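PDB 4R7F: uncharacterized protein from Parabacteroides merdae, which is of unknown function but is built from three immunoglobulin-like beta-sandwich domains and carries a segment related to the first domain of type 9 secretion system plug proteins. Local coordinates for residues V142-S147 against I376-R381; F165-K170 against T179-F184; E312-V317 against Y333-L338; N345-F350 against G358-I363. All blocks are in the same frame, centred on the assembly; numbering follows the deposited sequence.

Interaction 1 of 4, residues V142-S147 against I376-R381; sequences VNISAS and IYVYYR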
# COMPACT_ATOMS: atom_id res chain seq x y z
N VAL A 142 -5.35 -11.32 -18.26
CA VAL A 142 -6.04 -11.91 -17.15
C VAL A 142 -5.80 -11.03 -15.91
O VAL A 142 -4.85 -10.26 -15.84
CB VAL A 142 -5.56 -13.35 -16.90
CG1 VAL A 142 -5.69 -14.20 -18.15
CG2 VAL A 142 -4.12 -13.37 -16.40
N ASN A 143 -6.69 -11.16 -14.93
CA ASN A 143 -6.67 -10.40 -13.69
C ASN A 143 -6.30 -11.40 -12.60
O ASN A 143 -6.70 -12.57 -12.67
CB ASN A 143 -8.06 -9.70 -13.51
CG ASN A 143 -8.46 -9.47 -12.07
OD1 ASN A 143 -9.03 -10.36 -11.43
ND2 ASN A 143 -8.23 -8.26 -11.55
N ILE A 144 -5.51 -10.99 -11.62
CA ILE A 144 -5.11 -11.87 -10.54
C ILE A 144 -5.60 -11.32 -9.23
O ILE A 144 -5.24 -10.20 -8.86
CB ILE A 144 -3.58 -12.01 -10.49
CG1 ILE A 144 -3.01 -12.54 -11.82
CG2 ILE A 144 -3.17 -12.92 -9.35
CD1 ILE A 144 -1.48 -12.51 -11.89
N SER A 145 -6.46 -12.07 -8.54
CA SER A 145 -6.90 -11.72 -7.18
C SER A 145 -6.07 -12.50 -6.19
O SER A 145 -6.02 -13.70 -6.28
CB SER A 145 -8.38 -12.07 -6.98
OG SER A 145 -9.20 -11.31 -7.84
N ALA A 146 -5.44 -11.80 -5.24
CA ALA A 146 -4.46 -12.42 -4.34
C ALA A 146 -4.59 -11.96 -2.90
O ALA A 146 -5.20 -10.95 -2.61
CB ALA A 146 -3.05 -12.16 -4.86
N SER A 147 -4.07 -12.77 -1.97
CA SER A 147 -3.94 -12.35 -0.59
C SER A 147 -2.68 -12.96 0.03
O SER A 147 -2.18 -13.94 -0.46
CB SER A 147 -5.18 -12.74 0.23
OG SER A 147 -5.29 -14.15 0.40
N ILE A 376 3.47 -12.05 -8.51
CA ILE A 376 2.95 -13.25 -9.14
C ILE A 376 2.93 -12.99 -10.64
O ILE A 376 2.29 -12.06 -11.10
CB ILE A 376 1.53 -13.52 -8.66
CG1 ILE A 376 1.54 -13.67 -7.14
CG2 ILE A 376 0.95 -14.78 -9.31
CD1 ILE A 376 0.18 -13.50 -6.54
N TYR A 377 3.74 -13.76 -11.35
CA TYR A 377 3.91 -13.65 -12.79
C TYR A 377 3.28 -14.88 -13.41
O TYR A 377 3.63 -16.01 -13.05
CB TYR A 377 5.41 -13.68 -13.16
CG TYR A 377 6.20 -12.44 -12.81
CD1 TYR A 377 6.54 -12.14 -11.50
CD2 TYR A 377 6.62 -11.58 -13.78
CE1 TYR A 377 7.28 -10.99 -11.19
CE2 TYR A 377 7.36 -10.46 -13.50
CZ TYR A 377 7.69 -10.17 -12.20
OH TYR A 377 8.42 -9.04 -11.94
N VAL A 378 2.40 -14.65 -14.37
CA VAL A 378 1.67 -15.69 -15.03
C VAL A 378 2.07 -15.70 -16.51
O VAL A 378 1.74 -14.79 -17.22
CB VAL A 378 0.16 -15.44 -14.92
CG1 VAL A 378 -0.61 -16.50 -15.69
CG2 VAL A 378 -0.27 -15.41 -13.46
N TYR A 379 2.77 -16.75 -16.93
CA TYR A 379 3.25 -16.93 -18.28
C TYR A 379 2.40 -17.99 -18.99
O TYR A 379 1.90 -18.92 -18.36
CB TYR A 379 4.69 -17.42 -18.26
CG TYR A 379 5.64 -16.44 -17.66
CD1 TYR A 379 6.24 -15.47 -18.43
CD2 TYR A 379 5.89 -16.45 -16.31
CE1 TYR A 379 7.13 -14.57 -17.87
CE2 TYR A 379 6.74 -15.53 -15.74
CZ TYR A 379 7.37 -14.60 -16.52
OH TYR A 379 8.21 -13.67 -15.92
N TYR A 380 2.25 -17.84 -20.30
CA TYR A 380 1.27 -18.66 -21.03
C TYR A 380 1.96 -19.24 -22.22
O TYR A 380 2.54 -18.48 -23.01
CB TYR A 380 0.10 -17.82 -21.51
CG TYR A 380 -0.85 -18.47 -22.51
CD1 TYR A 380 -1.54 -19.64 -22.19
CD2 TYR A 380 -1.17 -17.85 -23.72
CE1 TYR A 380 -2.47 -20.20 -23.06
CE2 TYR A 380 -2.10 -18.42 -24.62
CZ TYR A 380 -2.74 -19.60 -24.28
OH TYR A 380 -3.66 -20.22 -25.11
N ARG A 381 1.88 -20.57 -22.34
CA ARG A 381 2.42 -21.25 -23.52
C ARG A 381 1.68 -22.49 -23.96
O ARG A 381 1.97 -23.61 -23.51
CB ARG A 381 3.86 -21.59 -23.31
CG ARG A 381 4.50 -21.98 -24.61
CD ARG A 381 5.97 -21.84 -24.51
NE ARG A 381 6.59 -22.51 -25.61
CZ ARG A 381 7.90 -22.69 -25.70
NH1 ARG A 381 8.72 -22.21 -24.76
NH2 ARG A 381 8.39 -23.33 -26.74

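Interaction 2 of 4, residues F165-K170 against T179-F184; sequences FNINNK and TDLKIF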
# COMPACT_ATOMS: atom_id res chain seq x y z
N PHE A 165 -3.87 -17.13 -4.50
CA PHE A 165 -4.35 -16.35 -5.64
C PHE A 165 -5.23 -17.10 -6.62
O PHE A 165 -5.18 -18.31 -6.67
CB PHE A 165 -3.20 -15.63 -6.37
CG PHE A 165 -2.33 -16.54 -7.20
CD1 PHE A 165 -1.24 -17.19 -6.63
CD2 PHE A 165 -2.57 -16.70 -8.54
CE1 PHE A 165 -0.42 -18.00 -7.41
CE2 PHE A 165 -1.78 -17.54 -9.31
CZ PHE A 165 -0.70 -18.17 -8.74
N ASN A 166 -5.99 -16.34 -7.41
CA ASN A 166 -6.86 -16.88 -8.46
C ASN A 166 -6.60 -16.10 -9.70
O ASN A 166 -6.43 -14.89 -9.63
CB ASN A 166 -8.34 -16.73 -8.13
CG ASN A 166 -8.68 -17.35 -6.79
OD1 ASN A 166 -8.93 -18.54 -6.69
ND2 ASN A 166 -8.65 -16.53 -5.73
N ILE A 167 -6.57 -16.79 -10.82
CA ILE A 167 -6.44 -16.16 -12.08
C ILE A 167 -7.83 -16.09 -12.65
O ILE A 167 -8.45 -17.12 -12.85
CB ILE A 167 -5.56 -16.99 -13.03
CG1 ILE A 167 -4.16 -17.11 -12.42
CG2 ILE A 167 -5.51 -16.33 -14.40
CD1 ILE A 167 -3.25 -18.03 -13.20
N ASN A 168 -8.31 -14.87 -12.86
CA ASN A 168 -9.59 -14.59 -13.46
C ASN A 168 -9.46 -14.34 -14.97
O ASN A 168 -8.95 -13.32 -15.37
CB ASN A 168 -10.19 -13.39 -12.75
CG ASN A 168 -10.29 -13.60 -11.23
OD1 ASN A 168 -10.69 -14.66 -10.76
ND2 ASN A 168 -9.94 -12.58 -10.48
N ASN A 169 -9.94 -15.30 -15.78
CA ASN A 169 -9.70 -15.34 -17.20
C ASN A 169 -10.95 -15.49 -18.07
O ASN A 169 -10.88 -16.10 -19.13
CB ASN A 169 -8.70 -16.46 -17.57
CG ASN A 169 -9.26 -17.86 -17.35
OD1 ASN A 169 -10.07 -18.09 -16.47
ND2 ASN A 169 -8.86 -18.77 -18.18
N LYS A 170 -12.05 -14.85 -17.67
CA LYS A 170 -13.28 -14.85 -18.46
C LYS A 170 -13.03 -14.35 -19.89
O LYS A 170 -13.57 -14.89 -20.85
CB LYS A 170 -14.37 -14.00 -17.79
CG LYS A 170 -15.67 -13.97 -18.60
CD LYS A 170 -16.87 -13.33 -17.88
CE LYS A 170 -16.66 -11.85 -17.56
NZ LYS A 170 -16.34 -10.91 -18.68
N THR A 179 -1.22 -27.28 -17.73
CA THR A 179 -0.12 -27.56 -18.65
C THR A 179 0.41 -26.28 -19.27
O THR A 179 1.60 -26.14 -19.44
CB THR A 179 -0.59 -28.38 -19.88
OG1 THR A 179 -1.67 -29.24 -19.53
CG2 THR A 179 0.52 -29.21 -20.42
N ASP A 180 -0.47 -25.37 -19.69
CA ASP A 180 -0.06 -24.21 -20.53
C ASP A 180 0.34 -22.95 -19.76
O ASP A 180 0.80 -21.99 -20.37
CB ASP A 180 -1.19 -23.80 -21.46
CG ASP A 180 -1.63 -24.92 -22.39
OD1 ASP A 180 -0.93 -25.95 -22.54
OD2 ASP A 180 -2.71 -24.72 -22.96
N LEU A 181 0.12 -22.92 -18.44
CA LEU A 181 0.56 -21.77 -17.61
C LEU A 181 1.85 -22.12 -16.89
O LEU A 181 2.02 -23.26 -16.47
CB LEU A 181 -0.50 -21.42 -16.56
CG LEU A 181 -1.84 -20.93 -17.11
CD1 LEU A 181 -2.68 -20.45 -15.94
CD2 LEU A 181 -1.66 -19.82 -18.14
N LYS A 182 2.76 -21.16 -16.77
CA LYS A 182 3.90 -21.30 -15.88
C LYS A 182 3.84 -20.08 -14.95
O LYS A 182 3.81 -18.95 -15.43
CB LYS A 182 5.21 -21.29 -16.67
CG LYS A 182 5.26 -22.34 -17.77
CD LYS A 182 6.63 -22.37 -18.41
CE LYS A 182 6.70 -23.36 -19.55
NZ LYS A 182 6.95 -22.69 -20.84
N ILE A 183 3.88 -20.31 -13.65
CA ILE A 183 3.71 -19.26 -12.64
C ILE A 183 5.00 -19.10 -11.83
O ILE A 183 5.54 -20.08 -11.34
CB ILE A 183 2.61 -19.64 -11.63
CG1 ILE A 183 1.38 -20.25 -12.35
CG2 ILE A 183 2.27 -18.45 -10.73
CD1 ILE A 183 0.25 -19.32 -12.63
N PHE A 184 5.45 -17.87 -11.64
CA PHE A 184 6.54 -17.59 -10.72
C PHE A 184 6.07 -16.61 -9.70
O PHE A 184 5.41 -15.61 -10.04
CB PHE A 184 7.74 -17.00 -11.46
CG PHE A 184 8.50 -18.02 -12.24
CD1 PHE A 184 7.99 -18.51 -13.41
CD2 PHE A 184 9.66 -18.58 -11.75
CE1 PHE A 184 8.65 -19.49 -14.13
CE2 PHE A 184 10.34 -19.56 -12.46
CZ PHE A 184 9.83 -20.01 -13.65

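Interaction 3 of 4, residues E312-V317 against Y333-L338; sequences ELFNNV and YEKAVL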
# COMPACT_ATOMS: atom_id res chain seq x y z
N GLU A 312 18.63 -4.65 -2.72
CA GLU A 312 18.77 -4.07 -4.07
C GLU A 312 20.24 -3.62 -4.24
O GLU A 312 20.78 -3.61 -5.32
CB GLU A 312 17.75 -2.90 -4.31
CG GLU A 312 17.40 -2.52 -5.78
CD GLU A 312 16.94 -1.06 -6.02
OE1 GLU A 312 16.47 -0.36 -5.09
OE2 GLU A 312 17.06 -0.57 -7.16
N LEU A 313 20.91 -3.25 -3.15
CA LEU A 313 22.32 -2.85 -3.23
C LEU A 313 23.26 -3.89 -3.90
O LEU A 313 24.29 -3.51 -4.41
CB LEU A 313 22.90 -2.50 -1.87
CG LEU A 313 23.39 -3.56 -0.88
CD1 LEU A 313 24.02 -2.85 0.33
CD2 LEU A 313 22.23 -4.47 -0.44
N PHE A 314 22.91 -5.17 -3.83
CA PHE A 314 23.60 -6.21 -4.60
C PHE A 314 22.66 -6.88 -5.61
O PHE A 314 22.88 -8.02 -6.00
CB PHE A 314 24.10 -7.28 -3.67
CG PHE A 314 25.29 -6.89 -2.90
CD1 PHE A 314 26.51 -6.82 -3.51
CD2 PHE A 314 25.18 -6.63 -1.54
CE1 PHE A 314 27.63 -6.48 -2.78
CE2 PHE A 314 26.30 -6.26 -0.82
CZ PHE A 314 27.52 -6.20 -1.43
N ASN A 315 21.59 -6.18 -6.01
CA ASN A 315 20.62 -6.72 -6.96
C ASN A 315 20.01 -8.04 -6.48
O ASN A 315 19.63 -8.91 -7.28
CB ASN A 315 21.29 -6.88 -8.32
CG ASN A 315 21.90 -5.58 -8.81
OD1 ASN A 315 23.14 -5.42 -8.87
ND2 ASN A 315 21.04 -4.65 -9.14
N ASN A 316 19.94 -8.21 -5.16
CA ASN A 316 19.46 -9.47 -4.60
C ASN A 316 20.15 -10.75 -5.16
O ASN A 316 19.57 -11.81 -5.20
CB ASN A 316 17.94 -9.54 -4.70
CG ASN A 316 17.25 -8.61 -3.71
OD1 ASN A 316 17.70 -8.44 -2.58
ND2 ASN A 316 16.19 -8.01 -4.14
N VAL A 317 21.42 -10.61 -5.54
CA VAL A 317 22.25 -11.74 -5.95
C VAL A 317 23.05 -12.28 -4.76
O VAL A 317 23.72 -11.54 -4.04
CB VAL A 317 23.19 -11.29 -7.10
CG1 VAL A 317 24.21 -12.36 -7.53
CG2 VAL A 317 22.35 -10.82 -8.29
N TYR A 333 30.95 -11.00 11.50
CA TYR A 333 30.90 -10.94 10.04
C TYR A 333 31.15 -9.48 9.65
O TYR A 333 30.59 -8.58 10.26
CB TYR A 333 29.53 -11.42 9.54
CG TYR A 333 29.26 -12.92 9.68
CD1 TYR A 333 29.66 -13.81 8.69
CD2 TYR A 333 28.58 -13.43 10.76
CE1 TYR A 333 29.44 -15.16 8.80
CE2 TYR A 333 28.31 -14.77 10.87
CZ TYR A 333 28.74 -15.65 9.89
OH TYR A 333 28.48 -17.02 9.98
N GLU A 334 32.01 -9.24 8.67
CA GLU A 334 32.35 -7.89 8.27
C GLU A 334 32.52 -7.78 6.77
O GLU A 334 33.04 -8.68 6.14
CB GLU A 334 33.64 -7.42 8.95
CG GLU A 334 33.51 -7.21 10.46
CD GLU A 334 34.75 -6.60 11.12
OE1 GLU A 334 35.34 -5.69 10.51
OE2 GLU A 334 35.11 -7.00 12.27
N LYS A 335 32.09 -6.65 6.23
CA LYS A 335 32.28 -6.34 4.84
C LYS A 335 32.34 -4.82 4.57
O LYS A 335 31.60 -4.01 5.18
CB LYS A 335 31.17 -7.01 4.00
CG LYS A 335 31.41 -6.96 2.49
CD LYS A 335 30.41 -7.82 1.73
CE LYS A 335 30.88 -8.16 0.34
NZ LYS A 335 31.71 -9.39 0.32
N ALA A 336 33.23 -4.46 3.64
CA ALA A 336 33.40 -3.09 3.13
C ALA A 336 32.82 -3.06 1.76
O ALA A 336 33.15 -3.92 0.95
CB ALA A 336 34.87 -2.72 3.04
N VAL A 337 31.95 -2.10 1.48
CA VAL A 337 31.31 -1.99 0.17
C VAL A 337 31.33 -0.53 -0.27
O VAL A 337 30.90 0.35 0.46
CB VAL A 337 29.83 -2.44 0.28
CG1 VAL A 337 29.18 -2.45 -1.10
CG2 VAL A 337 29.77 -3.78 0.95
N LEU A 338 31.77 -0.28 -1.49
CA LEU A 338 31.68 1.06 -2.03
C LEU A 338 30.27 1.30 -2.58
O LEU A 338 29.83 0.65 -3.52
CB LEU A 338 32.71 1.24 -3.14
CG LEU A 338 32.90 2.66 -3.69
CD1 LEU A 338 33.74 3.49 -2.73
CD2 LEU A 338 33.56 2.65 -5.06

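Interaction 4 of 4, residues N345-F350 against G358-I363; sequences NYQYLF and GQTGPI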
# COMPACT_ATOMS: atom_id res chain seq x y z
N ASN A 345 17.99 -0.06 2.38
CA ASN A 345 17.53 -1.25 3.10
C ASN A 345 18.55 -2.39 2.91
O ASN A 345 19.15 -2.54 1.84
CB ASN A 345 16.21 -1.79 2.53
CG ASN A 345 14.97 -0.94 2.84
OD1 ASN A 345 13.86 -1.45 2.75
ND2 ASN A 345 15.13 0.32 3.17
N TYR A 346 18.68 -3.25 3.90
CA TYR A 346 19.56 -4.39 3.79
C TYR A 346 19.21 -5.43 4.84
O TYR A 346 18.56 -5.13 5.82
CB TYR A 346 21.05 -3.98 3.90
CG TYR A 346 21.51 -3.53 5.28
CD1 TYR A 346 21.28 -2.24 5.75
CD2 TYR A 346 22.21 -4.39 6.11
CE1 TYR A 346 21.75 -1.84 7.02
CE2 TYR A 346 22.66 -4.00 7.36
CZ TYR A 346 22.42 -2.74 7.83
OH TYR A 346 22.91 -2.41 9.09
N GLN A 347 19.68 -6.66 4.62
CA GLN A 347 19.55 -7.71 5.60
C GLN A 347 20.59 -8.77 5.32
O GLN A 347 21.34 -8.72 4.32
CB GLN A 347 18.17 -8.32 5.56
CG GLN A 347 17.93 -9.12 4.31
CD GLN A 347 16.54 -9.72 4.21
OE1 GLN A 347 15.75 -9.71 5.16
NE2 GLN A 347 16.24 -10.28 3.05
N TYR A 348 20.60 -9.74 6.21
CA TYR A 348 21.58 -10.77 6.22
C TYR A 348 20.88 -12.12 6.07
O TYR A 348 20.08 -12.51 6.91
CB TYR A 348 22.33 -10.73 7.55
CG TYR A 348 23.16 -9.48 7.79
CD1 TYR A 348 24.36 -9.24 7.10
CD2 TYR A 348 22.79 -8.58 8.76
CE1 TYR A 348 25.12 -8.11 7.37
CE2 TYR A 348 23.54 -7.46 9.02
CZ TYR A 348 24.69 -7.21 8.34
OH TYR A 348 25.39 -6.08 8.67
N LEU A 349 21.21 -12.83 5.00
CA LEU A 349 20.62 -14.12 4.75
C LEU A 349 21.67 -15.20 4.95
O LEU A 349 22.81 -15.01 4.62
CB LEU A 349 20.11 -14.20 3.31
CG LEU A 349 18.95 -13.31 2.89
CD1 LEU A 349 18.61 -13.64 1.44
CD2 LEU A 349 17.74 -13.55 3.78
N PHE A 350 21.23 -16.32 5.50
CA PHE A 350 22.01 -17.52 5.64
C PHE A 350 21.67 -18.50 4.51
O PHE A 350 20.50 -18.79 4.27
CB PHE A 350 21.64 -18.15 7.00
CG PHE A 350 22.34 -19.42 7.29
CD1 PHE A 350 23.70 -19.42 7.57
CD2 PHE A 350 21.65 -20.62 7.30
CE1 PHE A 350 24.36 -20.61 7.85
CE2 PHE A 350 22.30 -21.80 7.58
CZ PHE A 350 23.66 -21.80 7.87
N GLY A 358 18.40 -18.64 0.30
CA GLY A 358 18.73 -17.89 1.51
C GLY A 358 17.57 -17.87 2.50
O GLY A 358 16.39 -17.90 2.13
N GLN A 359 17.93 -17.82 3.77
CA GLN A 359 16.96 -17.86 4.85
C GLN A 359 17.08 -16.62 5.70
O GLN A 359 18.19 -16.25 6.09
CB GLN A 359 17.27 -19.04 5.74
CG GLN A 359 16.92 -20.40 5.17
CD GLN A 359 17.48 -21.57 6.01
OE1 GLN A 359 17.78 -21.43 7.20
NE2 GLN A 359 17.64 -22.71 5.38
N THR A 360 15.96 -15.98 5.99
CA THR A 360 15.89 -14.87 6.94
C THR A 360 15.88 -15.38 8.40
O THR A 360 16.13 -14.63 9.35
CB THR A 360 14.56 -14.11 6.71
OG1 THR A 360 13.54 -15.09 6.46
CG2 THR A 360 14.67 -13.20 5.52
N GLY A 361 15.56 -16.64 8.60
CA GLY A 361 15.33 -17.13 9.95
C GLY A 361 16.48 -16.97 10.93
O GLY A 361 16.29 -16.53 12.05
N PRO A 362 17.68 -17.39 10.53
CA PRO A 362 18.78 -17.46 11.51
C PRO A 362 19.26 -16.10 12.04
O PRO A 362 19.49 -15.95 13.22
CB PRO A 362 19.88 -18.20 10.75
CG PRO A 362 19.18 -19.00 9.71
CD PRO A 362 18.01 -18.12 9.28
N ILE A 363 19.34 -15.08 11.19
CA ILE A 363 19.82 -13.77 11.63
C ILE A 363 18.74 -12.68 11.76
O ILE A 363 18.80 -11.82 12.66
CB ILE A 363 20.90 -13.31 10.64
CG1 ILE A 363 22.04 -14.33 10.69
CG2 ILE A 363 21.38 -11.89 10.96
CD1 ILE A 363 22.87 -14.38 9.44
O HOH W 1 19.29 -14.97 8.15

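Interaction 1 of 4, residues V142-S147 against I376-R381
Ile144 and Val378 meet tip to tip, CD1 of Ile144 standing 3.5 Å from CG2 of Val378. The same CD1 also lies over the backbone of the other strand, 3.9 Å from Ile376 O, and 4.2 Å from Ile376 CG2, so a single methyl fills the step between two residues of strand 376-380. Further along, Ile376 sends its own CD1 back to Ala146 CB at 3.9 Å. In Ile144, CG1 is anti to the carbonyl carbon (chi1 -59°) and chi2 is extended, which carries CD1 straight across the gap. No hydrogen bond joins the segments: the strand axes stay 9.5 Å apart at closest approach and run at 144°, consistent with the face-to-face packing of two sheets in an immunoglobulin-like beta-sandwich. Strand 143-149 is the outermost of its four-stranded sheet within the chain, while strand 373-380 is the middle one of three. Around this apolar layer, Phe165 of strand 160-168 touches both Ala146 and Ile376, and Ile183 of strand 181-187 packs on Val378. On its other face, strand 143-149 meets the second subunit, where Ser145 OG and Ser147 OG hydrogen-bond to Ser147 and Ser145 of that chain respectively.

Interaction 2 of 4, residues F165-K170 against T179-F184
Strands 165-168 and 181-184 run at 140° to each other with their axes no closer than 11.8 Å, Ile167 lying nearest Leu181 in the backbone, so the contact is made by side chains without any hydrogen bond across it. Ile167 does most of the bridging. Its CD1 reaches tip to tip toward two partners, Leu181 CD1 at 3.7 Å and Ile183 CD1 at 3.8 Å, and thus sits over the step between alternate residues of the opposite strand. Phe165 comes in beside it with the para carbon: CZ is 3.6 Å from Ile183 CG2, and that methyl approaches the ring obliquely. With chi1 at 74°, CG of Phe165 is tucked between its backbone N and carbonyl carbon, and the ring swings alongside its own strand until Ile167 CG1 lies at its edge, in the ring plane. Both branches of Ile183 are used, CG2 on the ring and CD1 chiefly on Ile167. This is probably the interior of an immunoglobulin-like beta-sandwich, with strand 160-168 in one sheet and strand 181-187 outermost, within the chain, of the other; the chain crosses between them through the short helix 177-180, and Leu181 is the first residue to leave helical geometry. Tyr210 of strand 207-219 extends the layer, its ring nearly parallel to that of Phe165 and its side chain touched by Ile167, Leu181 and Ile183. Val378, on the strand next to 181-187 in the same sheet, also packs against Ile167.

Interaction 3 of 4, residues E312-V317 against Y333-L338
Phe314 meets Val337 and Lys335 with the far end of its ring, and its side chain can be followed from the backbone outward. CB leaves the backbone next to the 3-10 segment 312-313. CG is anti to the carbonyl carbon and beside the backbone N (chi1 -75°), a setting that carries the ring across toward strand 333-338. The atoms near the root of the ring stay clear of that strand; it is CZ that arrives there. CZ lies 4.1 Å from both CG1 and CG2 of Val337, set before the fork of the valine. CG2 approaches the ring obliquely. Lys335, two residues earlier on the strand, adds its CE at 4.3 Å from the same CZ, also obliquely, so the aliphatic part of the lysine flanks the ring while its charged end is engaged elsewhere: NZ donates to Lys323 O. The loop that presents the phenylalanine is tied internally by Asn315 N to Glu312 O at 2.8 Å and by Val317 N to Phe314 O at 3.0 Å. Leu309 of strand 305-310 and Ser322 also touch the Phe314 side chain. The touching residues are partly exposed to solvent. The arrangement is consistent with an inter-strand loop packed on one of the immunoglobulin-like beta-sandwiches: the connection from strand 305-310 to strand 325-327 lays one aromatic ring on strand 332-340, which belongs to a different sheet from strand 305-310.

Interaction 4 of 4, residues N345-F350 against G358-I363
Phe350 and Gln359 form a single antiparallel beta bridge, a hydrogen-bonded pair, where the loop after strand 342-352 folds back on the strand's end. Phe350 N donates to Gln359 O at 3.1 Å, and the bond is nearly straight (167° at the hydrogen). In return Gln359 N donates to Phe350 O at 2.8 Å, more bent at 144°. Gly358 CA adds a CH...O contact to Phe350 O, and Leu349 CA another to Gln359 O. Beyond the bridge a water takes over. It donates to Tyr348 O and to Gln359 O and accepts from Ile363 N, so Gln359 O is gripped by both a backbone N-H and the water, and the water joins Gln359 O and Ile363 N, on either side of the helix-like turn 360-362, to Tyr348 O of the strand. Tyr348 N donates to Glu364 OE2, while Tyr348 OH bonds to Asp256. Apolar groups fill in between: Ile363 CG2 lies 3.7 Å from Tyr348 CB, and Pro362 crosses Phe350 at about a right angle, its CG 3.8 Å from Phe350 CB. The side chain of Gln347, about 8 Å from a bound magnesium ion, sends NE2 to Asn310 OD1. Thr360 OG1 bonds to Asn366 OD1, while its methyl CG2 lies 3.5 Å from Leu349 CD2 and 3.7 Å from Gln347 OE1.

In the fold
Interactions 1 and 2 have centres 5 Å apart and probably belong to one immunoglobulin-like sandwich: strands 143-149 and 160-168 are neighbours in one sheet, 181-187 and 373-380 in the facing one, and both contacts reach the second subunit. Interactions 3 and 4 lie elsewhere, their centres 12 Å from each other and 28 to 35 Å from the first two; strands 332-340 and 342-352 follow one another but enter different sheets, and Leu313 packs lightly on Asn345. Along the chain, interactions 2, 3 and 4 come in that order, all within the span bounded by 142-147 and 376-381. Strand 373-380 therefore returns, after the part of the chain holding interactions 3 and 4, to complete the earlier sandwich.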